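Long-range contacts in ethyl acetate hydrolase (Pseudomonas veronii, PDB 5EFZ), which hydrolyses ethyl acetate to ethanol and acetate, a step in the bacterial breakdown of short-chain methyl ketones such as 2-butanone: residues V48-A53 with K90-V95; N60-P65 with L144-G149; T66-T71 with N264-M269; E189-A194 with E217-L222. All coordinates share one frame; numbering follows the deposited sequence.

Interactions 1 and 2 lie within the central sheet of the alpha/beta-hydrolase fold, their centres 9 Å apart, and are joined by neighbouring strands: strand 92-96 runs beside strand 61-65, so the order 45-51, 92-96, 61-65, 146-150 passes through both. Segment 66-71 of interaction 3 directly follows segment 60-65 in the sequence; the centre of this contact is about 20 Å from that of interaction 2, and it ties the loop to helix 263-274. Interaction 4, between helices 182-196 and 213-227, is nested in the chain between the segments of interaction 3 and touches it through Y68 and H219. The series thus leads from the sheet, past the active site, to the helices that meet the second subunit.

Interaction 1. Residues V48-A53 with K90-V95; sequences VAVHGA and KYCIIV
The carbonyl oxygen of I93 is gripped twice from the neighbouring strand. H51 N donates a nearly straight hydrogen bond of 2.8 Å to I93 O, in the carbonyl plane, and the CA-H of V50 adds a contact of 3.5 Å to the same oxygen. The return bond, I93 N to H51 O, is also 2.8 Å, but here the donor stands above the carbonyl plane. Two residues along, A49 and V95 form the second hydrogen-bonded pair, with V95 N pointing almost along the C=O axis of A49 at 2.8 Å from A49 O.

V50 and I94, the non-hydrogen-bonded pair, sit between these two rungs. Strands 45-51 and 92-96 are thereby joined antiparallel, and this is the characteristic exception of the alpha/beta-hydrolase sheet: strand 45-51 runs against strand 92-96 and the strands parallel to it. Beta-branched residues suit such extended backbone. V48 and I94 lie side by side and point the same way, V48 CG1 3.6 Å from I94 CG2, on the face packed by L134 and L135 of helix 124-139. With SG anti to its backbone N, C92 brings its sulfur to 3.6 Å from V50 CG1. On the opposite face A49, H51 and V95 meet helix 72-79, and the H51 ring turns an edge to V95 CG2. Where the strand ends, G52 takes a positive phi of 100° and its CA comes within 3.5 Å of Y91 O, an approach that leaves no room for a beta carbon.

Interaction 2. Residues N60-P65 with L144-G149; sequences NAILVP and LALVVG
L63 holds the two strands together with both its backbone polar atoms: its N donates to L146 O at 3.0 Å, and its O receives V148 N at 3.1 Å, nearly along the C=O axis. Where the two segments begin, A145 N reaches A61 O at 2.8 Å, though at a bent 131°; A145, in a helical conformation (phi -61°), has not yet entered the strand, which goes with the bend. P65 has no N-H to offer; its ring carbon CD instead rests 3.2 Å from V148 O.

Branched aliphatic chains fill both faces. The I62 methyl CG2, anti to the backbone N, lies alongside L146 and is 3.9 Å from V148 CG1. V148 holds that CG1 in the crowded position between N and the carbonyl carbon (chi1 53°), where it also meets V64 CG2. On the other face, L144 crosses L63 obliquely and sets CD1 4.0 Å from L63 CB.

These are central parallel strands of the alpha/beta-hydrolase sheet, and strand 146-150 leads through G149 into a turn consistent with the nucleophile elbow (GxSxG), which carries S151, the probable nucleophile. Outside the pair, strand 92-96 hydrogen-bonds the far edge of strand 61-65, while A172 of strand 170-174 packs on L146 and V148. W160 of helix 152-163 covers L63 and L144, and the amide of N60 is fixed by N55 N, K90 O and A53 O.

Interaction 3. Residues T66-T71 with N264-M269; sequences TWYSGT and NNLLTM. With ACT (acetate ion), chain O; EDO (1,2-ethanediol), chain L.
The ring of Y68 crosses M269 obliquely, with CD1 3.7 Å from M269 CB, and meets the side chain of L266 at about a right angle. Its edge carbon CE1 approaches L266 O at 3.4 Å near the ring plane, while the hydroxyl comes up against L266 CB and reaches H219 NE2 in a weak hydrogen bond. Flexible M269, bent at chi3 (-76°), brings its sulfur to the loop, where S69 N makes a weak hydrogen bond of 3.5 Å to M269 SD. L266 CD2 rests against S69 CB.

A type II turn from W67 to G70 shapes the loop, closed by G70 N to W67 O. Within it S69 OG gives Y68 O a very short bond of 2.5 Å on a carbonyl lone pair and is held as well by Y257 OH. Y68 N, in turn, donates to acetate OXT at 2.8 Å. This acetate, packed against W67 and probably from the crystallisation liquor but also a reaction product, is hydrogen-bonded to S151 OG, H334 NE2 and M152 N too. The N-H groups of Y68, in the loop following strand 61-65, and M152, next to the inferred nucleophile S151, are consistent with the oxyanion hole of alpha/beta hydrolases.

Interaction 4. Residues E189-A194 with E217-L222; sequences EILIEA and ERHAKL
A chi1 of -170° puts the H219 ring anti to its backbone N, and a chi2 of 83° turns its ND1 to the neighbouring helix, where it donates to L191 O at 3.0 Å. The acceptor lies in the ring plane, although ND1 stands well above the plane of the carbonyl. L191, with CG anti to its carbonyl carbon, carries CD2 over one face of the same ring, 4.1 Å from the centroid, a CH-pi contact. That methyl also touches L222 CB at 3.6 Å as the two leucines slide past each other.

A194 is small enough to let the helices close to 8.5 Å between axes, nearly antiparallel at 155°. L222 CD1 fits between A194 CB, at 3.7 Å, and I190 CG2, at 3.8 Å, while R218 CB flanks A194. The buried A194 O has no partner in the model. W223 and F258 meet the H219 ring edge-to-face. Across the subunit boundary K221 forms salt bridges with E189 and E193 of the second subunit, and L222 packs on its own counterpart there: a helix pair, inserted in the chain between strands 170-174 and 296-300 as cap helices commonly are in alpha/beta hydrolases, that contributes to the homodimer interface.

Interaction 1. Residues V48-A53 with K90-V95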
loop_
_atom_site.group_PDB
_atom_site.type_symbol
_atom_site.label_atom_id
_atom_site.label_comp_id
_atom_site.label_asym_id
_atom_site.label_seq_id
_atom_site.Cartn_x
_atom_site.Cartn_y
_atom_site.Cartn_z
ATOM N N VAL A 48 15.542 -29.011 5.996
ATOM C CA VAL A 48 16.844 -28.358 5.874
ATOM C C VAL A 48 17.494 -28.715 4.539
ATOM O O VAL A 48 17.566 -29.885 4.157
ATOM C CB VAL A 48 17.818 -28.787 7.021
ATOM C CG1 VAL A 48 19.150 -28.015 6.919
ATOM C CG2 VAL A 48 17.186 -28.607 8.399
ATOM N N ALA A 49 18.023 -27.717 3.849
ATOM C CA ALA A 49 18.763 -27.973 2.613
ATOM C C ALA A 49 20.170 -27.470 2.858
ATOM O O ALA A 49 20.338 -26.381 3.373
ATOM C CB ALA A 49 18.102 -27.255 1.402
ATOM N N VAL A 50 21.167 -28.294 2.560
ATOM C CA VAL A 50 22.553 -27.909 2.780
ATOM C C VAL A 50 23.262 -27.797 1.456
ATOM O O VAL A 50 23.195 -28.720 0.651
ATOM C CB VAL A 50 23.275 -28.941 3.668
ATOM C CG1 VAL A 50 24.747 -28.536 3.912
ATOM C CG2 VAL A 50 22.464 -29.136 4.977
ATOM N N HIS A 51 23.962 -26.684 1.233
ATOM C CA HIS A 51 24.734 -26.515 0.015
ATOM C C HIS A 51 26.157 -26.194 0.365
ATOM O O HIS A 51 26.405 -25.146 0.938
ATOM C CB HIS A 51 24.146 -25.397 -0.841
ATOM C CG HIS A 51 22.703 -25.598 -1.165
ATOM N ND1 HIS A 51 22.280 -26.485 -2.129
ATOM C CD2 HIS A 51 21.585 -25.057 -0.624
ATOM C CE1 HIS A 51 20.956 -26.472 -2.178
ATOM N NE2 HIS A 51 20.514 -25.607 -1.284
ATOM N N GLY A 52 27.075 -27.088 0.004
ATOM C CA GLY A 52 28.486 -26.914 0.317
ATOM C C GLY A 52 28.896 -27.729 1.535
ATOM O O GLY A 52 28.063 -28.185 2.338
ATOM N N ALA A 53 30.196 -27.894 1.678
ATOM C CA ALA A 53 30.766 -28.687 2.749
ATOM C C ALA A 53 31.298 -27.792 3.867
ATOM O O ALA A 53 31.848 -26.722 3.601
ATOM C CB ALA A 53 31.884 -29.575 2.201
ATOM N N LYS A 90 32.800 -22.456 -1.173
ATOM C CA LYS A 90 33.572 -21.838 -0.087
ATOM C C LYS A 90 32.865 -21.978 1.263
ATOM O O LYS A 90 33.516 -22.084 2.302
ATOM C CB LYS A 90 33.824 -20.353 -0.371
ATOM C CG LYS A 90 34.698 -20.059 -1.600
ATOM C CD LYS A 90 34.554 -18.594 -1.979
ATOM C CE LYS A 90 35.449 -18.209 -3.158
ATOM N NZ LYS A 90 35.045 -16.842 -3.613
ATOM N N TYR A 91 31.538 -21.939 1.242
ATOM C CA TYR A 91 30.729 -21.941 2.478
ATOM C C TYR A 91 29.811 -23.144 2.548
ATOM O O TYR A 91 29.440 -23.713 1.517
ATOM C CB TYR A 91 29.892 -20.650 2.561
ATOM C CG TYR A 91 30.773 -19.450 2.613
ATOM C CD1 TYR A 91 31.352 -19.068 3.798
ATOM C CD2 TYR A 91 31.035 -18.702 1.465
ATOM C CE1 TYR A 91 32.195 -17.973 3.865
ATOM C CE2 TYR A 91 31.871 -17.602 1.509
ATOM C CZ TYR A 91 32.451 -17.243 2.717
ATOM O OH TYR A 91 33.281 -16.161 2.788
ATOM N N CYS A 92 29.496 -23.569 3.769
ATOM C CA CYS A 92 28.401 -24.493 3.987
ATOM C C CYS A 92 27.133 -23.688 4.259
ATOM O O CYS A 92 26.943 -23.129 5.355
ATOM C CB CYS A 92 28.713 -25.433 5.153
ATOM S SG CYS A 92 27.393 -26.647 5.447
ATOM N N ILE A 93 26.262 -23.643 3.270
ATOM C CA ILE A 93 25.081 -22.803 3.340
ATOM C C ILE A 93 23.878 -23.648 3.726
ATOM O O ILE A 93 23.487 -24.585 3.014
ATOM C CB ILE A 93 24.855 -22.080 1.999
ATOM C CG1 ILE A 93 26.127 -21.287 1.623
ATOM C CG2 ILE A 93 23.667 -21.152 2.094
ATOM C CD1 ILE A 93 26.359 -21.192 0.145
ATOM N N ILE A 94 23.315 -23.330 4.882
ATOM C CA ILE A 94 22.319 -24.195 5.500
ATOM C C ILE A 94 21.022 -23.428 5.488
ATOM O O ILE A 94 20.915 -22.432 6.193
ATOM C CB ILE A 94 22.729 -24.575 6.933
ATOM C CG1 ILE A 94 24.108 -25.268 6.897
ATOM C CG2 ILE A 94 21.639 -25.440 7.609
ATOM C CD1 ILE A 94 24.695 -25.592 8.266
ATOM N N VAL A 95 20.053 -23.904 4.701
ATOM C CA VAL A 95 18.808 -23.177 4.513
ATOM C C VAL A 95 17.709 -23.902 5.301
ATOM O O VAL A 95 17.425 -25.075 5.037
ATOM C CB VAL A 95 18.420 -23.095 3.040
ATOM C CG1 VAL A 95 17.191 -22.150 2.884
ATOM C CG2 VAL A 95 19.643 -22.618 2.212
#

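Interaction 2. Residues N60-P65 with L144-G149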
loop_
_atom_site.group_PDB
_atom_site.type_symbol
_atom_site.label_atom_id
_atom_site.label_comp_id
_atom_site.label_asym_id
_atom_site.label_seq_id
_atom_site.Cartn_x
_atom_site.Cartn_y
_atom_site.Cartn_z
ATOM N N ASN A 60 32.814 -22.043 8.406
ATOM C CA ASN A 60 32.299 -21.466 7.156
ATOM C C ASN A 60 30.816 -21.720 6.945
ATOM O O ASN A 60 30.334 -21.769 5.809
ATOM C CB ASN A 60 33.080 -22.004 5.953
ATOM C CG ASN A 60 32.863 -23.509 5.740
ATOM O OD1 ASN A 60 32.607 -24.236 6.687
ATOM N ND2 ASN A 60 33.001 -23.970 4.500
ATOM N N ALA A 61 30.083 -21.845 8.042
ATOM C CA ALA A 61 28.637 -22.070 7.980
ATOM C C ALA A 61 27.873 -20.760 7.833
ATOM O O ALA A 61 28.095 -19.808 8.590
ATOM C CB ALA A 61 28.178 -22.809 9.230
ATOM N N ILE A 62 26.957 -20.719 6.865
ATOM C CA ILE A 62 26.057 -19.570 6.680
ATOM C C ILE A 62 24.622 -20.080 6.844
ATOM O O ILE A 62 24.239 -21.058 6.213
ATOM C CB ILE A 62 26.215 -18.916 5.293
ATOM C CG1 ILE A 62 27.638 -18.372 5.107
ATOM C CG2 ILE A 62 25.121 -17.778 5.082
ATOM C CD1 ILE A 62 27.901 -17.796 3.725
ATOM N N LEU A 63 23.849 -19.431 7.706
ATOM C CA LEU A 63 22.459 -19.873 7.934
ATOM C C LEU A 63 21.540 -18.962 7.156
ATOM O O LEU A 63 21.685 -17.755 7.231
ATOM C CB LEU A 63 22.094 -19.829 9.403
ATOM C CG LEU A 63 20.615 -20.112 9.735
ATOM C CD1 LEU A 63 20.348 -21.585 9.579
ATOM C CD2 LEU A 63 20.366 -19.699 11.173
ATOM N N VAL A 64 20.604 -19.554 6.408
ATOM C CA VAL A 64 19.659 -18.796 5.598
ATOM C C VAL A 64 18.240 -19.215 6.006
ATOM O O VAL A 64 17.781 -20.291 5.616
ATOM C CB VAL A 64 19.873 -19.060 4.102
ATOM C CG1 VAL A 64 18.936 -18.170 3.273
ATOM C CG2 VAL A 64 21.362 -18.743 3.716
ATOM N N PRO A 65 17.559 -18.390 6.824
ATOM C CA PRO A 65 16.134 -18.649 7.131
ATOM C C PRO A 65 15.257 -18.320 5.940
ATOM O O PRO A 65 15.700 -17.647 5.025
ATOM C CB PRO A 65 15.815 -17.680 8.293
ATOM C CG PRO A 65 17.187 -17.208 8.803
ATOM C CD PRO A 65 18.063 -17.207 7.549
ATOM N N LEU A 144 28.329 -19.085 13.585
ATOM C CA LEU A 144 27.971 -18.843 12.173
ATOM C C LEU A 144 28.816 -17.723 11.536
ATOM O O LEU A 144 28.924 -16.624 12.103
ATOM C CB LEU A 144 26.494 -18.492 12.066
ATOM C CG LEU A 144 25.583 -19.673 12.449
ATOM C CD1 LEU A 144 24.152 -19.197 12.781
ATOM C CD2 LEU A 144 25.587 -20.702 11.314
ATOM N N ALA A 145 29.398 -18.003 10.362
ATOM C CA ALA A 145 30.103 -16.966 9.600
ATOM C C ALA A 145 29.162 -15.840 9.201
ATOM O O ALA A 145 29.597 -14.699 9.096
ATOM C CB ALA A 145 30.777 -17.552 8.352
ATOM N N LEU A 146 27.879 -16.154 8.976
ATOM C CA LEU A 146 26.890 -15.171 8.516
ATOM C C LEU A 146 25.509 -15.751 8.748
ATOM O O LEU A 146 25.320 -16.952 8.542
ATOM C CB LEU A 146 27.076 -14.849 7.016
ATOM C CG LEU A 146 25.976 -14.002 6.356
ATOM C CD1 LEU A 146 26.044 -12.567 6.969
ATOM C CD2 LEU A 146 26.231 -13.928 4.846
ATOM N N VAL A 147 24.593 -14.923 9.259
ATOM C CA VAL A 147 23.168 -15.186 9.183
ATOM C C VAL A 147 22.588 -14.158 8.201
ATOM O O VAL A 147 22.837 -12.965 8.330
ATOM C CB VAL A 147 22.488 -15.077 10.537
ATOM C CG1 VAL A 147 20.995 -15.389 10.379
ATOM C CG2 VAL A 147 23.125 -16.097 11.540
ATOM N N VAL A 148 21.869 -14.623 7.190
ATOM C CA VAL A 148 21.310 -13.700 6.198
ATOM C C VAL A 148 19.917 -14.152 5.782
ATOM O O VAL A 148 19.686 -15.336 5.504
ATOM C CB VAL A 148 22.242 -13.573 4.935
ATOM C CG1 VAL A 148 22.580 -14.970 4.323
ATOM C CG2 VAL A 148 21.631 -12.590 3.867
ATOM N N GLY A 149 18.981 -13.201 5.727
ATOM C CA GLY A 149 17.647 -13.529 5.246
ATOM C C GLY A 149 16.915 -12.267 4.865
ATOM O O GLY A 149 17.347 -11.168 5.223
#

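Interaction 3. Residues T66-T71 with N264-M269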
loop_
_atom_site.group_PDB
_atom_site.type_symbol
_atom_site.label_atom_id
_atom_site.label_comp_id
_atom_site.label_asym_id
_atom_site.label_seq_id
_atom_site.Cartn_x
_atom_site.Cartn_y
_atom_site.Cartn_z
ATOM N N THR A 66 14.022 -18.814 5.929
ATOM C CA THR A 66 13.143 -18.579 4.775
ATOM C C THR A 66 12.093 -17.528 5.134
ATOM O O THR A 66 11.882 -17.198 6.327
ATOM C CB THR A 66 12.454 -19.901 4.320
ATOM O OG1 THR A 66 11.644 -20.383 5.388
ATOM C CG2 THR A 66 13.523 -21.018 3.996
ATOM N N TRP A 67 11.442 -16.990 4.105
ATOM C CA TRP A 67 10.563 -15.855 4.295
ATOM C C TRP A 67 9.104 -16.280 4.212
ATOM O O TRP A 67 8.788 -17.468 4.080
ATOM C CB TRP A 67 10.864 -14.758 3.258
ATOM C CG TRP A 67 10.870 -15.212 1.818
ATOM C CD1 TRP A 67 9.900 -15.939 1.161
ATOM C CD2 TRP A 67 11.885 -14.919 0.840
ATOM N NE1 TRP A 67 10.265 -16.133 -0.163
ATOM C CE2 TRP A 67 11.480 -15.525 -0.381
ATOM C CE3 TRP A 67 13.097 -14.218 0.883
ATOM C CZ2 TRP A 67 12.248 -15.432 -1.551
ATOM C CZ3 TRP A 67 13.869 -14.136 -0.277
ATOM C CH2 TRP A 67 13.439 -14.738 -1.478
ATOM N N TYR A 68 8.218 -15.296 4.312
ATOM C CA TYR A 68 6.779 -15.558 4.301
ATOM C C TYR A 68 6.348 -16.255 3.007
ATOM O O TYR A 68 6.640 -15.747 1.945
ATOM C CB TYR A 68 5.998 -14.246 4.453
ATOM C CG TYR A 68 4.495 -14.469 4.294
ATOM C CD1 TYR A 68 3.715 -14.905 5.368
ATOM C CD2 TYR A 68 3.863 -14.241 3.065
ATOM C CE1 TYR A 68 2.334 -15.122 5.221
ATOM C CE2 TYR A 68 2.470 -14.458 2.908
ATOM C CZ TYR A 68 1.733 -14.891 3.990
ATOM O OH TYR A 68 0.389 -15.105 3.819
ATOM N N SER A 69 5.636 -17.393 3.129
ATOM C CA SER A 69 5.113 -18.187 2.007
ATOM C C SER A 69 6.217 -18.932 1.240
ATOM O O SER A 69 5.937 -19.672 0.304
ATOM C CB SER A 69 4.267 -17.334 1.022
ATOM O OG SER A 69 5.090 -16.552 0.164
ATOM N N GLY A 70 7.455 -18.784 1.687
ATOM C CA GLY A 70 8.590 -19.292 0.943
ATOM C C GLY A 70 9.148 -20.596 1.487
ATOM O O GLY A 70 8.780 -21.072 2.582
ATOM N N THR A 71 10.025 -21.203 0.699
ATOM C CA THR A 71 10.708 -22.410 1.116
ATOM C C THR A 71 12.183 -22.280 0.797
ATOM O O THR A 71 12.637 -21.292 0.198
ATOM C CB THR A 71 10.179 -23.683 0.415
ATOM O OG1 THR A 71 10.536 -23.623 -0.979
ATOM C CG2 THR A 71 8.622 -23.846 0.581
ATOM N N ASN A 264 -4.029 -22.450 6.073
ATOM C CA ASN A 264 -3.612 -22.526 7.480
ATOM C C ASN A 264 -2.113 -22.233 7.625
ATOM O O ASN A 264 -1.704 -21.501 8.536
ATOM C CB ASN A 264 -3.934 -23.882 8.095
ATOM C CG ASN A 264 -5.430 -24.047 8.360
ATOM O OD1 ASN A 264 -6.136 -23.067 8.637
ATOM N ND2 ASN A 264 -5.914 -25.261 8.221
ATOM N N ASN A 265 -1.284 -22.786 6.744
ATOM C CA ASN A 265 0.161 -22.441 6.811
ATOM C C ASN A 265 0.457 -20.939 6.605
ATOM O O ASN A 265 1.312 -20.334 7.293
ATOM C CB ASN A 265 0.958 -23.247 5.778
ATOM C CG ASN A 265 1.006 -24.723 6.086
ATOM O OD1 ASN A 265 0.667 -25.180 7.202
ATOM N ND2 ASN A 265 1.398 -25.510 5.072
ATOM N N LEU A 266 -0.214 -20.308 5.652
ATOM C CA LEU A 266 -0.013 -18.879 5.449
ATOM C C LEU A 266 -0.391 -18.086 6.721
ATOM O O LEU A 266 0.302 -17.121 7.090
ATOM C CB LEU A 266 -0.837 -18.374 4.240
ATOM C CG LEU A 266 -0.398 -18.956 2.892
ATOM C CD1 LEU A 266 -1.308 -18.435 1.767
ATOM C CD2 LEU A 266 1.057 -18.562 2.600
ATOM N N LEU A 267 -1.472 -18.481 7.380
ATOM C CA LEU A 267 -1.911 -17.776 8.598
ATOM C C LEU A 267 -0.895 -17.980 9.737
ATOM O O LEU A 267 -0.646 -17.064 10.534
ATOM C CB LEU A 267 -3.306 -18.260 9.037
ATOM C CG LEU A 267 -4.458 -17.963 8.054
ATOM C CD1 LEU A 267 -5.791 -18.401 8.689
ATOM C CD2 LEU A 267 -4.522 -16.507 7.666
ATOM N N THR A 268 -0.287 -19.165 9.807
ATOM C CA THR A 268 0.760 -19.393 10.816
ATOM C C THR A 268 1.930 -18.433 10.596
ATOM O O THR A 268 2.436 -17.831 11.542
ATOM C CB THR A 268 1.280 -20.859 10.783
ATOM O OG1 THR A 268 0.177 -21.741 11.032
ATOM C CG2 THR A 268 2.334 -21.125 11.846
ATOM N N MET A 269 2.362 -18.307 9.347
ATOM C CA MET A 269 3.507 -17.452 9.055
ATOM C C MET A 269 3.124 -15.992 9.219
ATOM O O MET A 269 3.907 -15.204 9.715
ATOM C CB MET A 269 4.045 -17.757 7.648
ATOM C CG MET A 269 4.802 -19.132 7.596
ATOM S SD MET A 269 5.352 -19.514 5.902
ATOM C CE MET A 269 3.801 -20.033 5.137
HETATM C C ACT O . 8.239 -11.975 3.103
HETATM O O ACT O . 7.914 -10.754 3.154
HETATM O OXT ACT O . 8.652 -12.520 4.182
HETATM C CH3 ACT O . 8.161 -12.717 1.813
HETATM C C1 EDO L . -3.219 -22.781 11.782
HETATM O O1 EDO L . -3.002 -21.405 11.376
HETATM C C2 EDO L . -3.583 -22.966 13.265
HETATM O O2 EDO L . -3.257 -21.870 14.145
#

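Interaction 4. Residues E189-A194 with E217-L222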
loop_
_atom_site.group_PDB
_atom_site.type_symbol
_atom_site.label_atom_id
_atom_site.label_comp_id
_atom_site.label_asym_id
_atom_site.label_seq_id
_atom_site.Cartn_x
_atom_site.Cartn_y
_atom_site.Cartn_z
ATOM N N GLU A 189 -2.648 -7.986 8.910
ATOM C CA GLU A 189 -4.038 -8.231 9.331
ATOM C C GLU A 189 -4.982 -8.239 8.128
ATOM O O GLU A 189 -5.878 -9.094 8.014
ATOM C CB GLU A 189 -4.503 -7.191 10.343
ATOM C CG GLU A 189 -5.989 -7.340 10.702
ATOM C CD GLU A 189 -6.367 -6.555 11.945
ATOM O OE1 GLU A 189 -7.219 -5.632 11.863
ATOM O OE2 GLU A 189 -5.826 -6.888 13.009
ATOM N N ILE A 190 -4.802 -7.283 7.237
ATOM C CA ILE A 190 -5.653 -7.205 6.048
ATOM C C ILE A 190 -5.410 -8.408 5.157
ATOM O O ILE A 190 -6.346 -8.953 4.577
ATOM C CB ILE A 190 -5.391 -5.874 5.281
ATOM C CG1 ILE A 190 -5.957 -4.721 6.157
ATOM C CG2 ILE A 190 -6.032 -5.915 3.846
ATOM C CD1 ILE A 190 -5.545 -3.285 5.683
ATOM N N LEU A 191 -4.148 -8.827 5.050
ATOM C CA LEU A 191 -3.814 -10.058 4.289
ATOM C C LEU A 191 -4.477 -11.290 4.874
ATOM O O LEU A 191 -4.917 -12.190 4.141
ATOM C CB LEU A 191 -2.316 -10.292 4.257
ATOM C CG LEU A 191 -1.449 -9.439 3.338
ATOM C CD1 LEU A 191 0.035 -9.781 3.644
ATOM C CD2 LEU A 191 -1.798 -9.700 1.850
ATOM N N ILE A 192 -4.454 -11.376 6.198
ATOM C CA ILE A 192 -5.104 -12.499 6.895
ATOM C C ILE A 192 -6.609 -12.491 6.621
ATOM O O ILE A 192 -7.214 -13.537 6.320
ATOM C CB ILE A 192 -4.850 -12.437 8.414
ATOM C CG1 ILE A 192 -3.367 -12.799 8.708
ATOM C CG2 ILE A 192 -5.809 -13.376 9.185
ATOM C CD1 ILE A 192 -2.886 -12.429 10.159
ATOM N N GLU A 193 -7.221 -11.319 6.716
ATOM C CA GLU A 193 -8.678 -11.268 6.553
ATOM C C GLU A 193 -9.094 -11.602 5.120
ATOM O O GLU A 193 -10.204 -12.086 4.895
ATOM C CB GLU A 193 -9.210 -9.907 6.999
ATOM C CG GLU A 193 -9.127 -9.795 8.530
ATOM C CD GLU A 193 -9.465 -8.434 9.093
ATOM O OE1 GLU A 193 -9.562 -7.451 8.316
ATOM O OE2 GLU A 193 -9.617 -8.357 10.344
ATOM N N ALA A 194 -8.223 -11.347 4.154
ATOM C CA ALA A 194 -8.540 -11.713 2.770
ATOM C C ALA A 194 -8.838 -13.219 2.686
ATOM O O ALA A 194 -9.725 -13.674 1.957
ATOM C CB ALA A 194 -7.385 -11.353 1.857
ATOM N N GLU A 217 -6.760 -15.597 -3.991
ATOM C CA GLU A 217 -6.655 -14.569 -5.039
ATOM C C GLU A 217 -6.703 -13.141 -4.450
ATOM O O GLU A 217 -5.979 -12.266 -4.908
ATOM C CB GLU A 217 -7.783 -14.737 -6.075
ATOM C CG GLU A 217 -7.572 -15.931 -7.022
ATOM C CD GLU A 217 -8.525 -15.924 -8.214
ATOM O OE1 GLU A 217 -9.276 -14.925 -8.412
ATOM O OE2 GLU A 217 -8.508 -16.930 -8.963
ATOM N N ARG A 218 -7.561 -12.903 -3.447
ATOM C CA ARG A 218 -7.638 -11.555 -2.829
ATOM C C ARG A 218 -6.329 -11.243 -2.124
ATOM O O ARG A 218 -5.825 -10.109 -2.146
ATOM C CB ARG A 218 -8.839 -11.448 -1.836
ATOM C CG ARG A 218 -10.223 -11.619 -2.486
ATOM C CD ARG A 218 -11.376 -11.720 -1.421
ATOM N NE ARG A 218 -12.689 -12.034 -2.020
ATOM C CZ ARG A 218 -13.515 -12.978 -1.567
ATOM N NH1 ARG A 218 -13.170 -13.714 -0.516
ATOM N NH2 ARG A 218 -14.684 -13.194 -2.164
ATOM N N HIS A 219 -5.777 -12.279 -1.492
ATOM C CA HIS A 219 -4.487 -12.212 -0.828
ATOM C C HIS A 219 -3.405 -11.831 -1.852
ATOM O O HIS A 219 -2.601 -10.918 -1.615
ATOM C CB HIS A 219 -4.220 -13.591 -0.216
ATOM C CG HIS A 219 -3.053 -13.670 0.724
ATOM N ND1 HIS A 219 -3.145 -13.305 2.042
ATOM C CD2 HIS A 219 -1.797 -14.136 0.534
ATOM C CE1 HIS A 219 -1.983 -13.550 2.644
ATOM N NE2 HIS A 219 -1.150 -14.035 1.750
ATOM N N ALA A 220 -3.434 -12.504 -3.007
ATOM C CA ALA A 220 -2.493 -12.188 -4.089
ATOM C C ALA A 220 -2.654 -10.750 -4.589
ATOM O O ALA A 220 -1.662 -10.085 -4.896
ATOM C CB ALA A 220 -2.659 -13.165 -5.257
ATOM N N LYS A 221 -3.889 -10.275 -4.716
ATOM C CA LYS A 221 -4.087 -8.897 -5.185
ATOM C C LYS A 221 -3.513 -7.893 -4.190
ATOM O O LYS A 221 -2.915 -6.879 -4.577
ATOM C CB LYS A 221 -5.564 -8.598 -5.411
ATOM C CG LYS A 221 -6.139 -9.169 -6.683
ATOM C CD LYS A 221 -7.507 -8.505 -6.893
ATOM C CE LYS A 221 -8.260 -9.004 -8.080
ATOM N NZ LYS A 221 -9.598 -8.308 -8.159
ATOM N N LEU A 222 -3.696 -8.164 -2.900
ATOM C CA LEU A 222 -3.140 -7.268 -1.878
ATOM C C LEU A 222 -1.626 -7.262 -1.925
ATOM O O LEU A 222 -0.999 -6.218 -1.727
ATOM C CB LEU A 222 -3.617 -7.677 -0.492
ATOM C CG LEU A 222 -5.087 -7.395 -0.248
ATOM C CD1 LEU A 222 -5.641 -8.283 0.900
ATOM C CD2 LEU A 222 -5.276 -5.909 0.100
#